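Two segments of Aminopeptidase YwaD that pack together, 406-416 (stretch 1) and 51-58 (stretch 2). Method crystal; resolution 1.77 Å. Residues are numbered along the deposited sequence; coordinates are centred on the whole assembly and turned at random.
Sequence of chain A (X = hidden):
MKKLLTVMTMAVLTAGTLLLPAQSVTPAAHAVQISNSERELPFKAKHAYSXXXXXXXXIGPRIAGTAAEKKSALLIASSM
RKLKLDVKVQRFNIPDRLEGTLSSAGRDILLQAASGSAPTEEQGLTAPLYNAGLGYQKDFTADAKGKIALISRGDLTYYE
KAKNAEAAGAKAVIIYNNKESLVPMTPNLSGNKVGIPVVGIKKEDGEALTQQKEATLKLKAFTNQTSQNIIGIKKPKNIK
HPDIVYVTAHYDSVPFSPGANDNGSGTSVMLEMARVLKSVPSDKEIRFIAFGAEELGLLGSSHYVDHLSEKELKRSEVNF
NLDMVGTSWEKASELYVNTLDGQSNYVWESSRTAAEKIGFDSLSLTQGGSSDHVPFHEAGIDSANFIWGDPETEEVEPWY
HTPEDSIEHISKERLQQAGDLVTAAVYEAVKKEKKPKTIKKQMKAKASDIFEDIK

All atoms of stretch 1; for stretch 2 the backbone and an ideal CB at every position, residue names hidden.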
# COMPACT_ATOMS: atom_id res chain seq x y z
N SER A 406 -13.83 4.40 2.58
CA SER A 406 -14.15 5.57 3.37
C SER A 406 -14.52 5.16 4.79
O SER A 406 -14.75 3.98 5.07
CB SER A 406 -15.33 6.32 2.75
OG SER A 406 -16.48 5.50 2.81
N ILE A 407 -14.57 6.14 5.69
CA ILE A 407 -14.85 5.81 7.08
C ILE A 407 -16.24 5.24 7.27
O ILE A 407 -16.48 4.51 8.24
CB ILE A 407 -14.60 7.05 7.97
CG1 ILE A 407 -14.24 6.60 9.39
CG2 ILE A 407 -15.80 7.99 7.95
CD1 ILE A 407 -13.75 7.72 10.27
N GLU A 408 -17.17 5.52 6.34
CA GLU A 408 -18.47 4.88 6.37
C GLU A 408 -18.35 3.36 6.40
O GLU A 408 -19.22 2.67 6.92
CB GLU A 408 -19.32 5.35 5.17
CG GLU A 408 -20.48 4.46 4.83
CD GLU A 408 -21.36 5.02 3.72
OE1 GLU A 408 -22.57 4.74 3.72
OE2 GLU A 408 -20.83 5.74 2.84
N HIS A 409 -17.25 2.82 5.86
CA HIS A 409 -17.07 1.38 5.77
C HIS A 409 -16.02 0.88 6.75
O HIS A 409 -15.32 -0.10 6.48
CB HIS A 409 -16.72 0.98 4.34
CG HIS A 409 -17.85 1.18 3.38
ND1 HIS A 409 -17.72 1.90 2.21
CD2 HIS A 409 -19.14 0.77 3.43
CE1 HIS A 409 -18.89 1.93 1.58
NE2 HIS A 409 -19.76 1.24 2.29
N ILE A 410 -15.89 1.55 7.88
CA ILE A 410 -14.98 1.16 8.95
C ILE A 410 -15.84 0.69 10.11
O ILE A 410 -16.84 1.32 10.45
CB ILE A 410 -14.08 2.34 9.38
CG1 ILE A 410 -13.01 2.60 8.31
CG2 ILE A 410 -13.41 2.06 10.73
CD1 ILE A 410 -11.98 1.51 8.19
N SER A 411 -15.45 -0.44 10.72
CA SER A 411 -16.14 -0.99 11.88
C SER A 411 -15.27 -0.80 13.12
O SER A 411 -14.13 -1.26 13.16
CB SER A 411 -16.43 -2.47 11.68
OG SER A 411 -16.61 -3.12 12.93
N LYS A 412 -15.82 -0.13 14.14
CA LYS A 412 -15.11 -0.04 15.41
C LYS A 412 -14.93 -1.41 16.05
O LYS A 412 -13.93 -1.65 16.74
CB LYS A 412 -15.86 0.89 16.38
CG LYS A 412 -15.45 2.35 16.29
CD LYS A 412 -16.51 3.25 16.90
CE LYS A 412 -16.42 3.29 18.42
NZ LYS A 412 -17.48 4.16 19.01
N GLU A 413 -15.89 -2.31 15.85
CA GLU A 413 -15.75 -3.65 16.42
C GLU A 413 -14.59 -4.39 15.80
O GLU A 413 -13.88 -5.14 16.48
CB GLU A 413 -17.04 -4.44 16.24
CG GLU A 413 -18.21 -3.96 17.08
CD GLU A 413 -19.54 -4.43 16.51
OE1 GLU A 413 -20.25 -3.60 15.90
OE2 GLU A 413 -19.86 -5.63 16.66
N ARG A 414 -14.38 -4.21 14.49
CA ARG A 414 -13.25 -4.83 13.81
C ARG A 414 -11.93 -4.19 14.23
O ARG A 414 -10.95 -4.89 14.46
CB ARG A 414 -13.42 -4.75 12.30
CG ARG A 414 -14.57 -5.63 11.79
CD ARG A 414 -14.05 -6.98 11.31
NE ARG A 414 -15.12 -7.93 10.99
CZ ARG A 414 -15.80 -7.94 9.85
NH1 ARG A 414 -15.55 -7.03 8.92
NH2 ARG A 414 -16.73 -8.87 9.64
N LEU A 415 -11.89 -2.86 14.32
CA LEU A 415 -10.71 -2.19 14.87
C LEU A 415 -10.40 -2.70 16.27
O LEU A 415 -9.23 -2.95 16.60
CB LEU A 415 -10.93 -0.68 14.93
CG LEU A 415 -10.96 0.05 13.58
CD1 LEU A 415 -11.42 1.49 13.78
CD2 LEU A 415 -9.58 -0.01 12.92
N GLN A 416 -11.43 -2.86 17.10
CA GLN A 416 -11.23 -3.28 18.48
C GLN A 416 -10.67 -4.69 18.55
O GLN A 416 -9.72 -4.96 19.30
CB GLN A 416 -12.55 -3.18 19.24
CG GLN A 416 -12.43 -3.52 20.71
CD GLN A 416 -11.67 -2.45 21.45
OE1 GLN A 416 -11.96 -1.26 21.31
NE2 GLN A 416 -10.68 -2.86 22.24
N UNK A 51 -8.55 8.77 14.73
CA UNK A 51 -7.38 8.94 13.88
C UNK A 51 -7.72 8.67 12.42
O UNK A 51 -7.24 9.38 11.52
CB UNK A 51 -6.25 8.02 14.34
N UNK A 52 -8.55 7.66 12.16
CA UNK A 52 -8.96 7.38 10.78
C UNK A 52 -9.73 8.56 10.20
O UNK A 52 -9.58 8.89 9.01
CB UNK A 52 -9.81 6.11 10.72
N UNK A 53 -10.60 9.18 11.00
CA UNK A 53 -11.33 10.37 10.54
C UNK A 53 -10.37 11.50 10.19
O UNK A 53 -10.54 12.18 9.18
CB UNK A 53 -12.32 10.84 11.61
N UNK A 54 -9.39 11.74 11.06
CA UNK A 54 -8.41 12.78 10.76
C UNK A 54 -7.69 12.50 9.45
O UNK A 54 -7.49 13.42 8.64
CB UNK A 54 -7.40 12.90 11.90
N UNK A 55 -7.31 11.25 9.21
CA UNK A 55 -6.53 10.93 8.02
C UNK A 55 -7.40 10.88 6.77
O UNK A 55 -7.00 11.40 5.72
CB UNK A 55 -5.81 9.59 8.21
N UNK A 56 -8.57 10.25 6.84
CA UNK A 56 -9.34 9.97 5.63
C UNK A 56 -10.44 10.98 5.36
O UNK A 56 -10.89 11.07 4.21
CB UNK A 56 -9.96 8.57 5.72
N UNK A 57 -10.88 11.72 6.37
CA UNK A 57 -11.90 12.76 6.21
C UNK A 57 -11.32 14.17 6.27
O UNK A 57 -11.55 14.97 5.35
CB UNK A 57 -12.97 12.60 7.29
N UNK A 58 -10.60 14.50 7.34
CA UNK A 58 -10.06 15.85 7.44
C UNK A 58 -8.97 16.08 6.41
O UNK A 58 -8.82 17.20 5.90
CB UNK A 58 -9.52 16.11 8.85

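Position 51 lies on a helical backbone (phi/psi -65/-39), and its CA-to-CB bond runs sideways to stretch 1, with nothing of that stretch within 5.5 Å of the ideal CB. Stretch 1 therefore sets no preference here, and almost any residue that tolerates a helix would do. The deposited residue is Thr51, which makes no contact with stretch 1.

Position 52 is the most informative. Its CA-to-CB bond points toward stretch 1, and the ideal CB sits 4.3 Å from Ile407 CD1 and 5.3 Å from Ile410 CG1. Ile407, Ile410 and Leu415 all turn their CA-to-CB bonds this way and offer only carbon, so an apolar side chain is expected; leucine, isoleucine, methionine or perhaps valine would suit, valine with less reach. The residue is Ile52, in an m, t conformation that spreads its branches over these neighbours. Its CG2 packs against Ile407 CG1 at 3.9 Å, while Ile52 CD1 extends to Ile410 CG2 at 3.9 Å and Leu415 CD1 at 3.7 Å. One side chain thus touches both the 3-10 segment and the helix that begins at Lys412.

At 53 the CA-to-CB bond runs sideways, yet the ideal CB is already 3.7 Å from Ile407 CD1. That methyl also lies 3.5 Å from the backbone N of 53, so the space beside CB is partly taken. Small residues such as alanine, serine or glycine fit readily, while a longer one would have to lead off past the methyl. The residue is Ser53. Its t rotamer directs OG along its own helix, where it donates a hydrogen bond to the side chain at 57, leaving Ser53 CB to meet Ile407 CD1 at 3.7 Å.

Position 54 points away from stretch 1 and 55 is out of reach, so neither can be inferred from this contact; they are Gln54 and Leu55.

Position 56 points toward stretch 1, with its ideal CB 5.2 Å from Ile407 N. A short polar group is one option, most likely reaching the amide through a water, and alanine would also be accommodated. The residue is Ser56, in the p rotamer. Its OG donates to Ile52 O at 2.8 Å and accepts from water 1 at 3.0 Å; the same water accepts from Ile407 N at 2.8 Å, so the amide is reached through a bridge. Ser56 OG also lies 4.1 Å from Ile407 CB.

At 57 CA-to-CB is sideways and the ideal CB is 5.5 Å from Ile407 CG2, so a side chain of some length is needed to come close; leucine, glutamate, glutamine, lysine, arginine or methionine are all plausible. The chain of Glu57 runs extended (chi1 m, chi2 t), and its end comes nearer to stretch 1: Glu57 OE1 lies 3.3 Å from Ile407 CG2, a contact with a methyl, while Ser53 OG donates to Glu57 OE2 at 2.6 Å.

Position 58 is out of reach and unconstrained by stretch 1; it is Ala58, which belongs to the wider pi-type turn at 54-58.

Stretch 2 51-58: TISQLSEA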
# COMPACT_ATOMS: atom_id res chain seq x y z
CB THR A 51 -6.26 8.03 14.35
OG1 THR A 51 -5.92 8.37 15.69
CG2 THR A 51 -5.03 8.18 13.45
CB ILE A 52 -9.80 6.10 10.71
CG1 ILE A 52 -8.96 4.89 11.11
CG2 ILE A 52 -10.38 5.91 9.30
CD1 ILE A 52 -9.82 3.61 11.17
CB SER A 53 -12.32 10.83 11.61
OG SER A 53 -13.00 12.00 11.20
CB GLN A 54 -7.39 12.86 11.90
CG GLN A 54 -7.96 13.37 13.21
CD GLN A 54 -6.88 13.55 14.26
OE1 GLN A 54 -6.19 12.60 14.63
NE2 GLN A 54 -6.71 14.78 14.73
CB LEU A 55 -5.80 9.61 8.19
CG LEU A 55 -4.68 9.55 9.23
CD1 LEU A 55 -4.32 8.11 9.55
CD2 LEU A 55 -3.45 10.34 8.77
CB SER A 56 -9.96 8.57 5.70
OG SER A 56 -10.99 8.54 6.67
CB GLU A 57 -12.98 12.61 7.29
CG GLU A 57 -13.70 11.28 7.30
CD GLU A 57 -14.95 11.35 8.15
OE1 GLU A 57 -16.06 11.30 7.58
OE2 GLU A 57 -14.82 11.46 9.39
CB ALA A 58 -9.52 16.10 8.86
O HOH W 1 -13.36 8.50 4.89
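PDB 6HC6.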